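Local coordinates for core protein VP4 (Bluetongue virus, PDB 2JHP), which builds the cap on viral RNA as a multifunctional capping enzyme and forms part of the inner capsid, at residues His5-Val10 against Val48-Asp53; Phe22-Lys27 against Gly42-Asp47; Trp57-Leu62 against Val76-Ile81; Gly66-Ser71 against Thr84-Ile89. One frame throughout, in Å; residues are numbered along the deposited sequence.

Interaction 1. Residues His5-Val10 against Val48-Asp53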
loop_
_atom_site.group_PDB
_atom_site.type_symbol
_atom_site.label_atom_id
_atom_site.label_comp_id
_atom_site.label_asym_id
_atom_site.label_seq_id
_atom_site.Cartn_x
_atom_site.Cartn_y
_atom_site.Cartn_z
ATOM N N HIS A 5 -2.000 22.355 0.452
ATOM C CA HIS A 5 -2.565 22.471 1.783
ATOM C C HIS A 5 -3.978 21.883 1.812
ATOM O O HIS A 5 -4.685 21.897 0.810
ATOM C CB HIS A 5 -2.584 23.931 2.225
ATOM C CG HIS A 5 -3.556 24.779 1.461
ATOM N ND1 HIS A 5 -3.167 25.611 0.430
ATOM C CD2 HIS A 5 -4.905 24.902 1.555
ATOM C CE1 HIS A 5 -4.230 26.226 -0.061
ATOM N NE2 HIS A 5 -5.296 25.811 0.601
ATOM N N ALA A 6 -4.369 21.363 2.968
ATOM C CA ALA A 6 -5.728 20.912 3.200
ATOM C C ALA A 6 -6.550 22.080 3.723
ATOM O O ALA A 6 -6.030 22.936 4.457
ATOM C CB ALA A 6 -5.734 19.770 4.202
ATOM N N VAL A 7 -7.808 22.138 3.336
ATOM C CA VAL A 7 -8.708 23.052 3.974
ATOM C C VAL A 7 -9.371 22.274 5.118
ATOM O O VAL A 7 -10.176 21.358 4.895
ATOM C CB VAL A 7 -9.759 23.630 2.973
ATOM C CG1 VAL A 7 -10.767 24.528 3.683
ATOM C CG2 VAL A 7 -9.063 24.399 1.856
ATOM N N LEU A 8 -8.990 22.615 6.347
ATOM C CA LEU A 8 -9.478 21.925 7.515
ATOM C C LEU A 8 -10.806 22.541 7.896
ATOM O O LEU A 8 -10.879 23.518 8.658
ATOM C CB LEU A 8 -8.463 21.994 8.656
ATOM C CG LEU A 8 -7.028 21.532 8.388
ATOM C CD1 LEU A 8 -6.127 21.735 9.634
ATOM C CD2 LEU A 8 -6.992 20.079 7.918
ATOM N N TYR A 9 -11.858 21.966 7.334
ATOM C CA TYR A 9 -13.193 22.488 7.527
ATOM C C TYR A 9 -13.844 21.901 8.771
ATOM O O TYR A 9 -13.919 20.676 8.942
ATOM C CB TYR A 9 -14.061 22.243 6.292
ATOM C CG TYR A 9 -15.522 22.581 6.503
ATOM C CD1 TYR A 9 -16.024 23.842 6.171
ATOM C CD2 TYR A 9 -16.405 21.636 7.041
ATOM C CE1 TYR A 9 -17.371 24.151 6.369
ATOM C CE2 TYR A 9 -17.747 21.931 7.240
ATOM C CZ TYR A 9 -18.227 23.186 6.899
ATOM O OH TYR A 9 -19.549 23.472 7.103
ATOM N N VAL A 10 -14.332 22.794 9.623
ATOM C CA VAL A 10 -15.037 22.397 10.842
ATOM C C VAL A 10 -16.477 22.901 10.824
ATOM O O VAL A 10 -16.765 23.959 10.254
ATOM C CB VAL A 10 -14.301 22.892 12.115
ATOM C CG1 VAL A 10 -12.859 22.395 12.117
ATOM C CG2 VAL A 10 -14.345 24.418 12.225
ATOM N N VAL A 48 -5.320 25.471 6.519
ATOM C CA VAL A 48 -6.199 26.547 6.968
ATOM C C VAL A 48 -7.488 25.992 7.509
ATOM O O VAL A 48 -7.992 24.972 7.032
ATOM C CB VAL A 48 -6.583 27.520 5.828
ATOM C CG1 VAL A 48 -5.530 28.555 5.664
ATOM C CG2 VAL A 48 -6.830 26.776 4.510
ATOM N N TYR A 49 -8.030 26.688 8.500
ATOM C CA TYR A 49 -9.316 26.307 9.045
ATOM C C TYR A 49 -10.418 27.008 8.288
ATOM O O TYR A 49 -10.242 28.135 7.826
ATOM C CB TYR A 49 -9.397 26.669 10.516
ATOM C CG TYR A 49 -8.568 25.799 11.415
ATOM C CD1 TYR A 49 -8.884 24.453 11.611
ATOM C CD2 TYR A 49 -7.481 26.328 12.101
ATOM C CE1 TYR A 49 -8.120 23.648 12.463
ATOM C CE2 TYR A 49 -6.707 25.531 12.952
ATOM C CZ TYR A 49 -7.036 24.201 13.125
ATOM O OH TYR A 49 -6.268 23.435 13.957
ATOM N N ALA A 50 -11.555 26.335 8.171
ATOM C CA ALA A 50 -12.730 26.914 7.538
ATOM C C ALA A 50 -14.016 26.512 8.253
ATOM O O ALA A 50 -14.166 25.371 8.690
ATOM C CB ALA A 50 -12.787 26.504 6.072
ATOM N N TYR A 51 -14.938 27.466 8.356
ATOM C CA TYR A 51 -16.286 27.235 8.885
ATOM C C TYR A 51 -17.325 28.053 8.111
ATOM O O TYR A 51 -16.980 29.026 7.435
ATOM C CB TYR A 51 -16.356 27.583 10.379
ATOM C CG TYR A 51 -16.123 29.049 10.701
ATOM C CD1 TYR A 51 -17.132 29.996 10.513
ATOM C CD2 TYR A 51 -14.898 29.486 11.212
ATOM C CE1 TYR A 51 -16.926 31.344 10.815
ATOM C CE2 TYR A 51 -14.683 30.834 11.519
ATOM C CZ TYR A 51 -15.701 31.755 11.316
ATOM O OH TYR A 51 -15.498 33.087 11.611
ATOM N N GLY A 52 -18.595 27.669 8.241
ATOM C CA GLY A 52 -19.693 28.298 7.499
ATOM C C GLY A 52 -20.327 27.315 6.530
ATOM O O GLY A 52 -19.889 26.161 6.432
ATOM N N ASP A 53 -21.341 27.779 5.796
ATOM C CA ASP A 53 -22.144 26.919 4.913
ATOM C C ASP A 53 -21.421 26.448 3.637
ATOM O O ASP A 53 -20.992 27.265 2.819
ATOM C CB ASP A 53 -23.465 27.617 4.565
ATOM C CG ASP A 53 -24.260 26.877 3.498
ATOM O OD1 ASP A 53 -24.325 25.633 3.553
ATOM O OD2 ASP A 53 -24.821 27.545 2.604
#
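The ring of Tyr9 passes beside Ala50 and Tyr51 of the neighbouring strand to reach Gly52. Its CG is anti to the backbone N (chi1 171°), which sets CG beside the carbonyl carbon. At the far end Tyr9 OH donates to Gly52 O at 2.8 Å, and that oxygen lies at the ring edge, in its plane. On the same face of the sheet the methyl of Ala50 has two neighbours. Val7 CG1 is 3.7 Å from Ala50 CB, and Tyr9 CD1 is 4.2 Å from it.

The opposite face carries Leu8 and Tyr49, whose side chains lie askew to each other. Leu8 CB is 3.9 Å from Tyr49 CD1, and Leu8 CD1 is 4.0 Å from Tyr49 CE1. The hydroxyl of Tyr49 goes on to Glu103 of helix 99-112. The backbones alternate as donors and acceptors. Leu8 N bonds to Val48 O at 2.6 Å. Ala50 N bonds to Leu8 O at 2.9 Å, and Val10 N to Ala50 O at 2.7 Å. A weak bond from Val48 N to Ala6 O opens the series.

Strand 7-10 pairs on its other edge with strand 67-71, through bonds to Gly66, Ile68 and Ile70. The five-stranded parallel sheet runs 25-27, 48-51, 7-10, 67-71, 87-88. This order, 2-3-1-4-5, is the same as in nucleoside monophosphate kinases, consistent with a kinase-like alpha/beta domain.

Interaction 2. Residues Phe22-Lys27 against Gly42-Asp47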
loop_
_atom_site.group_PDB
_atom_site.type_symbol
_atom_site.label_atom_id
_atom_site.label_comp_id
_atom_site.label_asym_id
_atom_site.label_seq_id
_atom_site.Cartn_x
_atom_site.Cartn_y
_atom_site.Cartn_z
ATOM N N PHE A 22 -3.368 29.407 15.423
ATOM C CA PHE A 22 -2.292 30.112 14.715
ATOM C C PHE A 22 -2.325 29.929 13.196
ATOM O O PHE A 22 -1.760 30.738 12.453
ATOM C CB PHE A 22 -0.924 29.714 15.271
ATOM C CG PHE A 22 -0.755 29.993 16.749
ATOM C CD1 PHE A 22 -0.297 28.998 17.610
ATOM C CD2 PHE A 22 -1.061 31.244 17.277
ATOM C CE1 PHE A 22 -0.138 29.246 18.975
ATOM C CE2 PHE A 22 -0.907 31.505 18.641
ATOM C CZ PHE A 22 -0.442 30.502 19.491
ATOM N N LEU A 23 -2.971 28.852 12.745
ATOM C CA LEU A 23 -3.306 28.686 11.345
ATOM C C LEU A 23 -4.346 29.734 10.952
ATOM O O LEU A 23 -5.133 30.184 11.798
ATOM C CB LEU A 23 -3.847 27.282 11.088
ATOM C CG LEU A 23 -2.942 26.106 11.449
ATOM C CD1 LEU A 23 -3.642 24.838 11.048
ATOM C CD2 LEU A 23 -1.583 26.197 10.776
ATOM N N PRO A 24 -4.368 30.118 9.666
ATOM C CA PRO A 24 -5.289 31.165 9.240
ATOM C C PRO A 24 -6.707 30.614 9.223
ATOM O O PRO A 24 -6.891 29.393 9.274
ATOM C CB PRO A 24 -4.834 31.509 7.814
ATOM C CG PRO A 24 -3.727 30.565 7.474
ATOM C CD PRO A 24 -3.599 29.547 8.544
ATOM N N ILE A 25 -7.689 31.511 9.177
ATOM C CA ILE A 25 -9.102 31.142 9.199
ATOM C C ILE A 25 -9.798 31.698 7.965
ATOM O O ILE A 25 -9.586 32.850 7.572
ATOM C CB ILE A 25 -9.804 31.679 10.474
ATOM C CG1 ILE A 25 -9.104 31.157 11.727
ATOM C CG2 ILE A 25 -11.272 31.275 10.508
ATOM C CD1 ILE A 25 -8.833 32.239 12.748
ATOM N N TRP A 26 -10.632 30.867 7.363
ATOM C CA TRP A 26 -11.420 31.260 6.208
ATOM C C TRP A 26 -12.897 31.184 6.581
ATOM O O TRP A 26 -13.429 30.094 6.811
ATOM C CB TRP A 26 -11.084 30.344 5.023
ATOM C CG TRP A 26 -11.796 30.608 3.705
ATOM C CD1 TRP A 26 -12.543 31.701 3.356
ATOM C CD2 TRP A 26 -11.773 29.756 2.552
ATOM N NE1 TRP A 26 -13.000 31.570 2.064
ATOM C CE2 TRP A 26 -12.540 30.388 1.547
ATOM C CE3 TRP A 26 -11.180 28.514 2.272
ATOM C CZ2 TRP A 26 -12.734 29.818 0.283
ATOM C CZ3 TRP A 26 -11.374 27.944 1.007
ATOM C CH2 TRP A 26 -12.141 28.604 0.030
ATOM N N LYS A 27 -13.551 32.339 6.639
ATOM C CA LYS A 27 -14.998 32.392 6.808
ATOM C C LYS A 27 -15.707 32.510 5.464
ATOM O O LYS A 27 -15.684 33.564 4.828
ATOM C CB LYS A 27 -15.389 33.563 7.713
ATOM C CG LYS A 27 -16.885 33.824 7.778
ATOM C CD LYS A 27 -17.183 35.172 8.415
ATOM C CE LYS A 27 -18.672 35.349 8.663
ATOM N NZ LYS A 27 -19.015 36.757 9.007
ATOM N N GLY A 42 -6.743 30.110 -2.820
ATOM C CA GLY A 42 -5.396 30.309 -3.362
ATOM C C GLY A 42 -4.517 31.269 -2.586
ATOM O O GLY A 42 -3.310 31.342 -2.829
ATOM N N LYS A 43 -5.125 32.030 -1.673
ATOM C CA LYS A 43 -4.397 32.979 -0.820
ATOM C C LYS A 43 -3.632 32.269 0.292
ATOM O O LYS A 43 -2.681 32.820 0.855
ATOM C CB LYS A 43 -5.350 33.999 -0.195
ATOM C CG LYS A 43 -6.047 34.892 -1.191
ATOM C CD LYS A 43 -6.689 36.084 -0.508
ATOM C CE LYS A 43 -7.733 36.759 -1.393
ATOM N NZ LYS A 43 -7.270 37.036 -2.786
ATOM N N TYR A 44 -4.039 31.041 0.601
ATOM C CA TYR A 44 -3.476 30.323 1.741
ATOM C C TYR A 44 -2.300 29.421 1.365
ATOM O O TYR A 44 -2.387 28.618 0.432
ATOM C CB TYR A 44 -4.578 29.540 2.458
ATOM C CG TYR A 44 -5.741 30.410 2.871
ATOM C CD1 TYR A 44 -6.988 30.275 2.261
ATOM C CD2 TYR A 44 -5.592 31.391 3.868
ATOM C CE1 TYR A 44 -8.060 31.076 2.631
ATOM C CE2 TYR A 44 -6.662 32.200 4.249
ATOM C CZ TYR A 44 -7.891 32.038 3.620
ATOM O OH TYR A 44 -8.955 32.832 3.981
ATOM N N ALA A 45 -1.198 29.566 2.103
ATOM C CA ALA A 45 0.021 28.806 1.816
ATOM C C ALA A 45 0.334 27.694 2.835
ATOM O O ALA A 45 1.274 26.919 2.646
ATOM C CB ALA A 45 1.192 29.742 1.651
ATOM N N THR A 46 -0.459 27.619 3.902
ATOM C CA THR A 46 -0.384 26.516 4.872
ATOM C C THR A 46 -1.764 25.891 4.950
ATOM O O THR A 46 -2.698 26.411 4.342
ATOM C CB THR A 46 -0.028 27.013 6.302
ATOM O OG1 THR A 46 -1.087 27.842 6.794
ATOM C CG2 THR A 46 1.249 27.805 6.314
ATOM N N ASP A 47 -1.906 24.801 5.706
ATOM C CA ASP A 47 -3.237 24.323 6.081
ATOM C C ASP A 47 -4.007 25.459 6.743
ATOM O O ASP A 47 -3.413 26.321 7.408
ATOM C CB ASP A 47 -3.179 23.094 6.996
ATOM C CG ASP A 47 -2.656 21.848 6.277
ATOM O OD1 ASP A 47 -2.772 21.766 5.032
ATOM O OD2 ASP A 47 -2.121 20.945 6.957
#
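Tyr44 CE1 sits over one face of the Trp26 indole, 3.6 Å above its plane and offset toward the rim. The Tyr44 ring and the five-membered ring of Trp26 have centroids 5.6 Å apart, and their planes meet at 41°. The pair is therefore oblique, and the two side chains cross at about a right angle. Trp26 CB points toward the loop that carries Tyr44, and Trp26 CG, anti to the backbone N (chi1 -179°), lies 3.6 Å from Tyr44 OH. Leu37, Glu40 and Asn41 of helix 34-41 also touch the Trp26 side chain.

These residues belong to a beta-alpha-beta crossover. Strand 25-27 runs to helix 34-41, and the loop 42-47 then leads into the parallel strand 48-51. No hydrogen bond joins the two segments. The loop packs on Trp26 and on the residues leading into the edge strand, with van der Waals contacts of side chains and of the Asp47 carbonyl.

Pro24 and the Tyr44 ring run alongside in opposite senses, with Pro24 CB 4.0 Å from Tyr44 CD2. Pro24 CD, next to the ring nitrogen, meets two oxygens. It is 3.5 Å from Thr46 OG1 and 3.4 Å from Asp47 O. Asp47 O accepts from Thr46 OG1 at 2.8 Å, and Leu23 CB packs against the same carbonyl oxygen at 3.8 Å. The Asp47 carboxylate turns elsewhere: OD1 accepts from Ala6 N, and OD2 forms a salt bridge with Arg110.

Interaction 3. Residues Trp57-Leu62 against Val76-Ile81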
loop_
_atom_site.group_PDB
_atom_site.type_symbol
_atom_site.label_atom_id
_atom_site.label_comp_id
_atom_site.label_asym_id
_atom_site.label_seq_id
_atom_site.Cartn_x
_atom_site.Cartn_y
_atom_site.Cartn_z
ATOM N N TRP A 57 -22.071 22.947 -2.409
ATOM C CA TRP A 57 -20.910 22.401 -3.121
ATOM C C TRP A 57 -20.866 20.867 -3.097
ATOM O O TRP A 57 -21.210 20.242 -2.085
ATOM C CB TRP A 57 -19.613 22.988 -2.556
ATOM C CG TRP A 57 -19.596 24.503 -2.543
ATOM C CD1 TRP A 57 -19.514 25.314 -1.446
ATOM C CD2 TRP A 57 -19.676 25.375 -3.680
ATOM N NE1 TRP A 57 -19.526 26.634 -1.830
ATOM C CE2 TRP A 57 -19.630 26.700 -3.195
ATOM C CE3 TRP A 57 -19.781 25.165 -5.064
ATOM C CZ2 TRP A 57 -19.685 27.812 -4.041
ATOM C CZ3 TRP A 57 -19.834 26.268 -5.904
ATOM C CH2 TRP A 57 -19.787 27.576 -5.390
ATOM N N THR A 58 -20.460 20.269 -4.219
ATOM C CA THR A 58 -20.331 18.810 -4.307
ATOM C C THR A 58 -19.042 18.322 -3.634
ATOM O O THR A 58 -18.059 19.067 -3.506
ATOM C CB THR A 58 -20.358 18.283 -5.759
ATOM O OG1 THR A 58 -19.168 18.690 -6.440
ATOM C CG2 THR A 58 -21.606 18.768 -6.528
ATOM N N ILE A 59 -19.059 17.066 -3.210
ATOM C CA ILE A 59 -17.918 16.428 -2.562
ATOM C C ILE A 59 -16.602 16.574 -3.360
ATOM O O ILE A 59 -15.594 17.040 -2.821
ATOM C CB ILE A 59 -18.235 14.939 -2.180
ATOM C CG1 ILE A 59 -16.980 14.225 -1.688
ATOM C CG2 ILE A 59 -18.824 14.165 -3.342
ATOM C CD1 ILE A 59 -16.515 14.691 -0.384
ATOM N N ARG A 60 -16.635 16.197 -4.636
ATOM C CA ARG A 60 -15.492 16.290 -5.537
ATOM C C ARG A 60 -15.001 17.714 -5.731
ATOM O O ARG A 60 -13.800 17.930 -5.933
ATOM C CB ARG A 60 -15.852 15.712 -6.905
ATOM C CG ARG A 60 -15.925 14.191 -6.956
ATOM C CD ARG A 60 -16.220 13.764 -8.356
ATOM N NE ARG A 60 -15.027 13.768 -9.194
ATOM C CZ ARG A 60 -14.997 14.181 -10.456
ATOM N NH1 ARG A 60 -16.091 14.660 -11.036
ATOM N NH2 ARG A 60 -13.861 14.126 -11.136
ATOM N N GLN A 61 -15.929 18.675 -5.708
ATOM C CA GLN A 61 -15.568 20.086 -5.778
ATOM C C GLN A 61 -14.774 20.443 -4.542
ATOM O O GLN A 61 -13.669 20.989 -4.648
ATOM C CB GLN A 61 -16.793 20.984 -5.920
ATOM C CG GLN A 61 -17.318 21.030 -7.331
ATOM C CD GLN A 61 -18.484 22.007 -7.523
ATOM O OE1 GLN A 61 -19.424 22.049 -6.718
ATOM N NE2 GLN A 61 -18.427 22.784 -8.607
ATOM N N LEU A 62 -15.317 20.091 -3.376
ATOM C CA LEU A 62 -14.639 20.379 -2.109
ATOM C C LEU A 62 -13.322 19.617 -1.959
ATOM O O LEU A 62 -12.354 20.154 -1.427
ATOM C CB LEU A 62 -15.571 20.167 -0.905
ATOM C CG LEU A 62 -16.694 21.199 -0.717
ATOM C CD1 LEU A 62 -17.567 20.890 0.498
ATOM C CD2 LEU A 62 -16.146 22.617 -0.618
ATOM N N VAL A 76 -21.852 15.508 7.403
ATOM C CA VAL A 76 -22.200 16.847 6.944
ATOM C C VAL A 76 -22.980 16.754 5.621
ATOM O O VAL A 76 -22.715 15.874 4.790
ATOM C CB VAL A 76 -20.936 17.793 6.880
ATOM C CG1 VAL A 76 -20.023 17.460 5.705
ATOM C CG2 VAL A 76 -21.335 19.270 6.858
ATOM N N GLN A 77 -23.961 17.639 5.459
ATOM C CA GLN A 77 -24.791 17.671 4.261
ATOM C C GLN A 77 -24.160 18.515 3.152
ATOM O O GLN A 77 -24.073 19.739 3.257
ATOM C CB GLN A 77 -26.195 18.190 4.587
ATOM C CG GLN A 77 -27.119 18.241 3.382
ATOM C CD GLN A 77 -27.477 16.862 2.867
ATOM O OE1 GLN A 77 -28.322 16.170 3.453
ATOM N NE2 GLN A 77 -26.854 16.458 1.761
ATOM N N LEU A 78 -23.723 17.840 2.094
ATOM C CA LEU A 78 -23.199 18.500 0.899
ATOM C C LEU A 78 -24.269 18.546 -0.195
ATOM O O LEU A 78 -25.385 18.049 0.005
ATOM C CB LEU A 78 -21.936 17.782 0.406
ATOM C CG LEU A 78 -20.545 18.180 0.913
ATOM C CD1 LEU A 78 -20.535 18.676 2.345
ATOM C CD2 LEU A 78 -19.579 17.018 0.755
ATOM N N ALA A 79 -23.941 19.148 -1.340
ATOM C CA ALA A 79 -24.901 19.294 -2.454
ATOM C C ALA A 79 -25.082 17.992 -3.210
ATOM O O ALA A 79 -25.978 17.858 -4.037
ATOM C CB ALA A 79 -24.439 20.386 -3.413
ATOM N N ASP A 80 -24.218 17.037 -2.890
ATOM C CA ASP A 80 -23.971 15.864 -3.699
ATOM C C ASP A 80 -24.428 14.631 -2.937
ATOM O O ASP A 80 -25.251 13.860 -3.424
ATOM C CB ASP A 80 -22.452 15.776 -3.940
ATOM C CG ASP A 80 -22.078 14.889 -5.117
ATOM O OD1 ASP A 80 -22.916 14.083 -5.584
ATOM O OD2 ASP A 80 -20.927 15.008 -5.583
ATOM N N ILE A 81 -23.857 14.454 -1.744
ATOM C CA ILE A 81 -24.094 13.296 -0.889
ATOM C C ILE A 81 -24.136 13.740 0.577
ATOM O O ILE A 81 -23.818 14.891 0.898
ATOM C CB ILE A 81 -22.982 12.207 -1.065
ATOM C CG1 ILE A 81 -21.595 12.770 -0.728
ATOM C CG2 ILE A 81 -23.003 11.601 -2.477
ATOM C CD1 ILE A 81 -20.550 11.704 -0.453
#
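Ala79 N donates to Trp57 O at 3.0 Å, just ahead of helix 59-64. The bond is nearly straight, with an N-H...O angle of 168°. The donor stands 51° out of the carbonyl plane. Leu78 then packs against the helix side. Its CD2 is 3.8 Å from Ile59 CB, and its CG is 4.0 Å from Leu62 CD1.

Asp80 approaches the first turn more closely. Its CG is anti to the backbone N (chi1 -161°), and the OD2 oxygen comes against Thr58 CB and Ile59 CG2. Asp80 OD2 is 3.3 Å from Thr58 CB and 3.2 Å from Ile59 CG2. The Ile59 and Asp80 side chains cross at about a right angle. A negative charge at a helix start is probably favourable. The other oxygen, OD1, has a long, weak ion pair with Lys487. Ile81 CG1 reaches Ile59 CG2 at 4.1 Å.

Thr58 is the N-cap and forms a capping box with Gln61. Thr58 N donates to Gln61 OE1 at 3.2 Å, on a lone pair in the amide plane. Gln61 N returns a weak bond to Thr58 OG1 at 3.3 Å. That OE1 also lies at the edge of the Trp57 ring, in its plane.

Residues 78-81 link antiparallel strands 75-77 and 82-84, and this small hairpin rests on the helix start. Beyond it, Ile59 and Leu62 touch Phe69 of strand 67-71, while Trp57 packs on Leu34 and Leu37 of helix 34-41.

Interaction 4. Residues Gly66-Ser71 against Thr84-Ile89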
loop_
_atom_site.group_PDB
_atom_site.type_symbol
_atom_site.label_atom_id
_atom_site.label_comp_id
_atom_site.label_asym_id
_atom_site.label_seq_id
_atom_site.Cartn_x
_atom_site.Cartn_y
_atom_site.Cartn_z
ATOM N N GLY A 66 -9.185 20.632 -1.489
ATOM C CA GLY A 66 -8.438 20.112 -0.353
ATOM C C GLY A 66 -9.192 20.038 0.969
ATOM O O GLY A 66 -8.572 20.013 2.020
ATOM N N PHE A 67 -10.520 19.980 0.922
ATOM C CA PHE A 67 -11.367 19.897 2.126
ATOM C C PHE A 67 -11.249 18.597 2.918
ATOM O O PHE A 67 -11.276 17.495 2.351
ATOM C CB PHE A 67 -12.830 20.106 1.768
ATOM C CG PHE A 67 -13.266 21.517 1.859
ATOM C CD1 PHE A 67 -12.769 22.475 0.976
ATOM C CD2 PHE A 67 -14.186 21.911 2.819
ATOM C CE1 PHE A 67 -13.181 23.806 1.053
ATOM C CE2 PHE A 67 -14.604 23.243 2.903
ATOM C CZ PHE A 67 -14.096 24.187 2.017
ATOM N N ILE A 68 -11.115 18.754 4.232
ATOM C CA ILE A 68 -11.212 17.669 5.186
ATOM C C ILE A 68 -12.298 18.087 6.161
ATOM O O ILE A 68 -12.297 19.220 6.665
ATOM C CB ILE A 68 -9.873 17.426 5.915
ATOM C CG1 ILE A 68 -8.875 16.766 4.959
ATOM C CG2 ILE A 68 -10.056 16.578 7.202
ATOM C CD1 ILE A 68 -7.431 16.626 5.545
ATOM N N PHE A 69 -13.220 17.168 6.423
ATOM C CA PHE A 69 -14.415 17.491 7.188
ATOM C C PHE A 69 -14.264 17.035 8.633
ATOM O O PHE A 69 -14.073 15.850 8.908
ATOM C CB PHE A 69 -15.650 16.901 6.499
ATOM C CG PHE A 69 -15.774 17.302 5.051
ATOM C CD1 PHE A 69 -15.145 16.569 4.051
ATOM C CD2 PHE A 69 -16.499 18.428 4.684
ATOM C CE1 PHE A 69 -15.256 16.954 2.706
ATOM C CE2 PHE A 69 -16.607 18.807 3.345
ATOM C CZ PHE A 69 -15.987 18.070 2.362
ATOM N N ILE A 70 -14.313 18.006 9.543
ATOM C CA ILE A 70 -14.116 17.758 10.970
ATOM C C ILE A 70 -15.356 18.192 11.751
ATOM O O ILE A 70 -15.835 19.314 11.580
ATOM C CB ILE A 70 -12.880 18.521 11.514
ATOM C CG1 ILE A 70 -11.617 18.176 10.723
ATOM C CG2 ILE A 70 -12.657 18.221 12.980
ATOM C CD1 ILE A 70 -11.060 19.325 9.935
ATOM N N SER A 71 -15.870 17.309 12.608
ATOM C CA SER A 71 -17.051 17.620 13.429
ATOM C C SER A 71 -17.201 16.686 14.625
ATOM O O SER A 71 -16.539 15.650 14.699
ATOM C CB SER A 71 -18.334 17.544 12.585
ATOM O OG SER A 71 -19.485 17.846 13.362
ATOM N N THR A 84 -19.723 11.307 5.033
ATOM C CA THR A 84 -19.209 10.829 6.319
ATOM C C THR A 84 -18.061 11.719 6.797
ATOM O O THR A 84 -17.161 12.057 6.023
ATOM C CB THR A 84 -18.722 9.362 6.237
ATOM O OG1 THR A 84 -19.759 8.539 5.696
ATOM C CG2 THR A 84 -18.345 8.833 7.614
ATOM N N VAL A 85 -18.112 12.097 8.072
ATOM C CA VAL A 85 -17.115 12.982 8.682
ATOM C C VAL A 85 -15.721 12.342 8.702
ATOM O O VAL A 85 -15.547 11.233 9.209
ATOM C CB VAL A 85 -17.589 13.450 10.092
ATOM C CG1 VAL A 85 -16.443 13.813 10.983
ATOM C CG2 VAL A 85 -18.518 14.640 9.959
ATOM N N ASP A 86 -14.750 13.037 8.111
ATOM C CA ASP A 86 -13.356 12.573 8.044
ATOM C C ASP A 86 -12.708 12.448 9.421
ATOM O O ASP A 86 -12.140 11.410 9.750
ATOM C CB ASP A 86 -12.501 13.510 7.174
ATOM C CG ASP A 86 -12.825 13.409 5.692
ATOM O OD1 ASP A 86 -12.612 14.416 4.985
ATOM O OD2 ASP A 86 -13.283 12.339 5.229
ATOM N N VAL A 87 -12.778 13.520 10.207
ATOM C CA VAL A 87 -12.234 13.529 11.563
ATOM C C VAL A 87 -13.381 13.763 12.528
ATOM O O VAL A 87 -13.960 14.848 12.548
ATOM C CB VAL A 87 -11.179 14.654 11.772
ATOM C CG1 VAL A 87 -10.515 14.533 13.146
ATOM C CG2 VAL A 87 -10.136 14.626 10.691
ATOM N N ARG A 88 -13.717 12.755 13.324
ATOM C CA ARG A 88 -14.750 12.952 14.338
ATOM C C ARG A 88 -14.168 13.346 15.688
ATOM O O ARG A 88 -13.502 12.553 16.348
ATOM C CB ARG A 88 -15.694 11.751 14.470
ATOM C CG ARG A 88 -16.925 12.089 15.283
ATOM C CD ARG A 88 -18.031 11.073 15.139
ATOM N NE ARG A 88 -19.227 11.540 15.837
ATOM C CZ ARG A 88 -20.396 10.907 15.857
ATOM N NH1 ARG A 88 -20.552 9.755 15.215
ATOM N NH2 ARG A 88 -21.415 11.430 16.526
ATOM N N ILE A 89 -14.429 14.594 16.065
ATOM C CA ILE A 89 -13.986 15.156 17.331
ATOM C C ILE A 89 -14.874 14.662 18.458
ATOM O O ILE A 89 -16.089 14.867 18.428
ATOM C CB ILE A 89 -13.989 16.703 17.307
ATOM C CG1 ILE A 89 -13.163 17.221 16.130
ATOM C CG2 ILE A 89 -13.478 17.274 18.638
ATOM C CD1 ILE A 89 -11.695 16.812 16.160
#
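Phe69 N donates to Asp86 OD1 at 3.2 Å, just ahead of the pairing of strand 67-71 with strand 87-88. The latter is the edge strand of the five-stranded parallel sheet of an alpha/beta fold. The oxygen is met on its anti side, 33° out of the carboxylate plane. It also sits at the edge of the Phe69 ring, 3.5 Å from Phe69 CD1, with ring and carboxylate planes 56° apart. The backbone ladder follows. Val87 N bonds to Phe69 O at 3.0 Å, Ser71 N to Val87 O at 3.1 Å, and Ile89 N to Ser71 O at 2.7 Å.

Ile70 and Val87 share one face of the sheet and run alongside each other in the same sense. Ile70 CG1 is 3.7 Å from Val87 CB. The other branch, Ile70 CG2, makes a tight contact with Ile89 CG1 at 3.3 Å. Helix 99-112 packs on this face, with Arg109 touching Val87 and Phe102 touching Ile89.

The second shell fixes the polar groups. Arg63 makes a salt bridge with Asp86 OD1 and a hydrogen bond with Phe67 O, so it spans both segments. Thr490 OG1 bonds to Asp86 OD2. Charge on Arg63 probably favours the ionised aspartate. Ser71 OG is hydrogen-bonded with Thr11, Glu13 and His73, beyond the strand end. Arg88 extends away, its NE bonded to Thr72 O. Val85 CG2 stands 3.9 Å from Ser71 CB.

In the fold
Interactions 1, 2 and 4 reach the same parallel sheet, in which strands 7-10 and 67-71 are neighbours. Interactions 1 and 4 are buried strand pairings, joined where Tyr9 O meets Ile70 N. Their centres lie about 9 Å apart. Interaction 2 is a surface contact at the outer strand 25-27, about 17 Å from interaction 4 between centres. Strand 48-51 ties it to interaction 1, with probable hydrogen bonds from Trp26 N to Tyr49 O and from Ala6 N to Asp47 OD1. Interaction 3 is partly buried and lies beside the sheet, holding a hairpin to a helix start. A buried carboxylate serves interaction 4, whereas interaction 1 uses a tyrosine hydroxyl.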